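Local coordinates for probable phenazine-specific methyltransferase (Pseudomonas aeruginosa, PDB 2IP2) that catalyses the S-adenosyl-L-methionine-dependent N-methylation of phenazine-1-carboxylate to 5-methylphenazine-1-carboxylate, a step in the biosynthesis of the virulence pigment pyocyanin, and works as a homodimer, at the interface of chains A and B. Sequence-based numbering; all coordinates share one arbitrary frame. Chains: chain A/B, Probable phenazine-specific methyltransferase.

The interface of chains A and B. Residues chain A 15-19, 22-23, 107; chain B 15-19, 22-23, 107.
Two copies of one helix cross at the dimer axis so tightly that CA of A:Glu19 lies 3.6 Å from CA of B:Glu19. The lack of a side chain at A:Gly18 and B:Gly18 probably helps the backbones come this close, and CB of A:Ser22 packs on CB of B:Glu19, as B:Ser22 does on A:Glu19. Beside this centre, serine turns its short hydroxyl onto the partner's backbone. With OG beside its own backbone N (chi1 -48°), B:Ser22 approaches the A:Val15 carbonyl in its plane, OG to O 2.7 Å, and reaches A:Val16 O from above that carbonyl's plane. In the twin, A:Ser22 OG meets B:Val15 O at 2.8 Å, nearly along the C=O axis, and accepts from B:Glu19 N at 3.0 Å. Water 1 joins A:Val15 O to B:Gly18 O, and water 3 joins B:Val15 O to A:Gly18 O.

Farther out, glutamate supplies the reach and a carboxylate, probably charged. CG of A:Glu19 is anti to the backbone N (chi1 170°) and the chain runs on extended, crossing B:His107 at about a right angle. Histidine suits this place because its flat ring donates from ND1 in plane to A:Glu19 OE1 at 2.9 Å, from above the carboxylate plane, while offering a face to CZ of B:Arg23, whose charge would tend to disfavour a protonated imidazole as the carboxylate would tend to stabilise one. The imidazoles meet tip to tip, CE1 of A:His107 3.7 Å from CE1 of B:His107. The crossing helices, A 6-30 and B 6-31, belong to the N-terminal dimerisation domains, while A:His107 and B:His107 come from later helices, A 105-109 and B 96-110.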
loop_
_atom_site.group_PDB
_atom_site.type_symbol
_atom_site.label_atom_id
_atom_site.label_comp_id
_atom_site.label_asym_id
_atom_site.label_seq_id
_atom_site.Cartn_x
_atom_site.Cartn_y
_atom_site.Cartn_z
ATOM N N VAL A 15 4.187 -5.054 -3.659
ATOM C CA VAL A 15 2.847 -5.102 -3.066
ATOM C C VAL A 15 2.946 -5.000 -1.560
ATOM O O VAL A 15 2.180 -4.266 -0.927
ATOM C CB VAL A 15 2.112 -6.415 -3.430
ATOM C CG1 VAL A 15 0.733 -6.433 -2.728
ATOM C CG2 VAL A 15 1.842 -6.428 -4.914
ATOM N N VAL A 16 3.885 -5.743 -1.004
ATOM C CA VAL A 16 4.049 -5.790 0.450
ATOM C C VAL A 16 4.371 -4.383 0.994
ATOM O O VAL A 16 3.816 -3.972 2.002
ATOM C CB VAL A 16 5.153 -6.773 0.830
ATOM C CG1 VAL A 16 5.551 -6.676 2.347
ATOM C CG2 VAL A 16 4.697 -8.171 0.560
ATOM N N THR A 17 5.191 -3.630 0.270
ATOM C CA THR A 17 5.676 -2.324 0.793
ATOM C C THR A 17 4.790 -1.162 0.352
ATOM O O THR A 17 4.980 0.040 0.781
ATOM C CB THR A 17 7.121 -2.014 0.381
ATOM O OG1 THR A 17 7.198 -1.958 -1.056
ATOM C CG2 THR A 17 8.160 -3.084 0.908
ATOM N N GLY A 18 3.799 -1.475 -0.486
ATOM C CA GLY A 18 2.873 -0.477 -0.962
ATOM C C GLY A 18 2.241 0.261 0.220
ATOM O O GLY A 18 1.995 1.471 0.126
ATOM N N GLU A 19 1.986 -0.460 1.304
ATOM C CA GLU A 19 1.351 0.176 2.488
ATOM C C GLU A 19 2.212 1.412 2.936
ATOM O O GLU A 19 1.702 2.435 3.349
ATOM C CB GLU A 19 1.331 -0.822 3.627
ATOM C CG GLU A 19 0.908 -0.134 4.980
ATOM C CD GLU A 19 0.968 -1.187 6.062
ATOM O OE1 GLU A 19 0.136 -2.066 5.956
ATOM O OE2 GLU A 19 1.902 -1.176 6.892
ATOM N N SER A 22 1.314 4.478 1.017
ATOM C CA SER A 22 0.018 5.051 1.499
ATOM C C SER A 22 0.276 5.898 2.733
ATOM O O SER A 22 -0.246 7.019 2.857
ATOM C CB SER A 22 -1.014 3.969 1.819
ATOM O OG SER A 22 -1.065 2.960 0.815
ATOM N N ARG A 23 1.130 5.390 3.633
ATOM C CA ARG A 23 1.407 6.126 4.901
ATOM C C ARG A 23 2.136 7.421 4.573
ATOM O O ARG A 23 1.817 8.434 5.163
ATOM C CB ARG A 23 2.190 5.284 5.924
ATOM C CG ARG A 23 1.510 3.959 6.370
ATOM C CD ARG A 23 0.044 4.246 6.807
ATOM N NE ARG A 23 0.002 4.881 8.161
ATOM C CZ ARG A 23 -1.067 5.469 8.669
ATOM N NH1 ARG A 23 -2.170 5.535 7.963
ATOM N NH2 ARG A 23 -1.057 5.963 9.891
ATOM N N HIS A 107 -7.574 2.847 8.044
ATOM C CA HIS A 107 -6.286 2.195 8.415
ATOM C C HIS A 107 -6.504 1.331 9.674
ATOM O O HIS A 107 -6.025 0.187 9.766
ATOM C CB HIS A 107 -5.232 3.260 8.723
ATOM C CG HIS A 107 -3.917 2.695 9.187
ATOM N ND1 HIS A 107 -2.985 2.166 8.317
ATOM C CD2 HIS A 107 -3.379 2.581 10.429
ATOM C CE1 HIS A 107 -1.925 1.734 9.001
ATOM N NE2 HIS A 107 -2.143 1.978 10.286
ATOM N N VAL B 15 -2.241 4.647 -5.084
ATOM C CA VAL B 15 -1.213 4.787 -4.031
ATOM C C VAL B 15 -1.907 4.765 -2.666
ATOM O O VAL B 15 -1.440 4.103 -1.759
ATOM C CB VAL B 15 -0.384 6.110 -4.203
ATOM C CG1 VAL B 15 0.562 6.298 -2.998
ATOM C CG2 VAL B 15 0.440 6.001 -5.427
ATOM N N VAL B 16 -2.986 5.555 -2.522
ATOM C CA VAL B 16 -3.781 5.621 -1.267
ATOM C C VAL B 16 -4.281 4.232 -0.811
ATOM O O VAL B 16 -4.153 3.869 0.377
ATOM C CB VAL B 16 -4.954 6.632 -1.420
ATOM C CG1 VAL B 16 -5.953 6.555 -0.177
ATOM C CG2 VAL B 16 -4.375 8.120 -1.633
ATOM N N THR B 17 -4.767 3.424 -1.765
ATOM C CA THR B 17 -5.338 2.157 -1.414
ATOM C C THR B 17 -4.362 1.003 -1.490
ATOM O O THR B 17 -4.752 -0.111 -1.181
ATOM C CB THR B 17 -6.556 1.830 -2.300
ATOM O OG1 THR B 17 -6.128 1.754 -3.659
ATOM C CG2 THR B 17 -7.700 2.867 -2.124
ATOM N N GLY B 18 -3.112 1.277 -1.859
ATOM C CA GLY B 18 -2.042 0.245 -1.901
ATOM C C GLY B 18 -1.963 -0.502 -0.596
ATOM O O GLY B 18 -1.679 -1.702 -0.575
ATOM N N GLU B 19 -2.158 0.204 0.527
ATOM C CA GLU B 19 -2.092 -0.506 1.813
ATOM C C GLU B 19 -3.074 -1.688 1.922
ATOM O O GLU B 19 -2.778 -2.718 2.563
ATOM C CB GLU B 19 -2.382 0.517 2.928
ATOM C CG GLU B 19 -2.838 -0.081 4.262
ATOM C CD GLU B 19 -3.289 1.038 5.280
ATOM O OE1 GLU B 19 -2.435 1.919 5.557
ATOM O OE2 GLU B 19 -4.447 0.933 5.781
ATOM N N SER B 22 -1.630 -4.631 0.459
ATOM C CA SER B 22 -0.654 -5.237 1.439
ATOM C C SER B 22 -1.350 -6.089 2.476
ATOM O O SER B 22 -0.938 -7.233 2.712
ATOM C CB SER B 22 0.240 -4.187 2.131
ATOM O OG SER B 22 0.787 -3.297 1.115
ATOM N N ARG B 23 -2.474 -5.594 2.998
ATOM C CA ARG B 23 -3.183 -6.341 4.001
ATOM C C ARG B 23 -3.691 -7.665 3.457
ATOM O O ARG B 23 -3.588 -8.694 4.152
ATOM C CB ARG B 23 -4.328 -5.553 4.624
ATOM C CG ARG B 23 -3.943 -4.199 5.240
ATOM C CD ARG B 23 -2.714 -4.417 6.181
ATOM N NE ARG B 23 -3.066 -5.016 7.495
ATOM C CZ ARG B 23 -2.218 -5.613 8.329
ATOM N NH1 ARG B 23 -0.902 -5.773 8.026
ATOM N NH2 ARG B 23 -2.688 -6.091 9.493
ATOM N N HIS B 107 3.958 -2.983 10.124
ATOM C CA HIS B 107 2.629 -2.408 10.012
ATOM C C HIS B 107 2.402 -1.517 11.231
ATOM O O HIS B 107 2.059 -0.314 11.120
ATOM C CB HIS B 107 1.548 -3.516 9.937
ATOM C CG HIS B 107 0.156 -2.965 9.938
ATOM N ND1 HIS B 107 -0.394 -2.406 8.807
ATOM C CD2 HIS B 107 -0.780 -2.832 10.920
ATOM C CE1 HIS B 107 -1.621 -1.961 9.091
ATOM N NE2 HIS B 107 -1.886 -2.249 10.354
HETATM O O HOH W 1 0.375 -2.576 -2.180
HETATM O O HOH W 2 -4.397 -1.209 7.875
HETATM O O HOH W 3 0.533 2.238 -2.268
#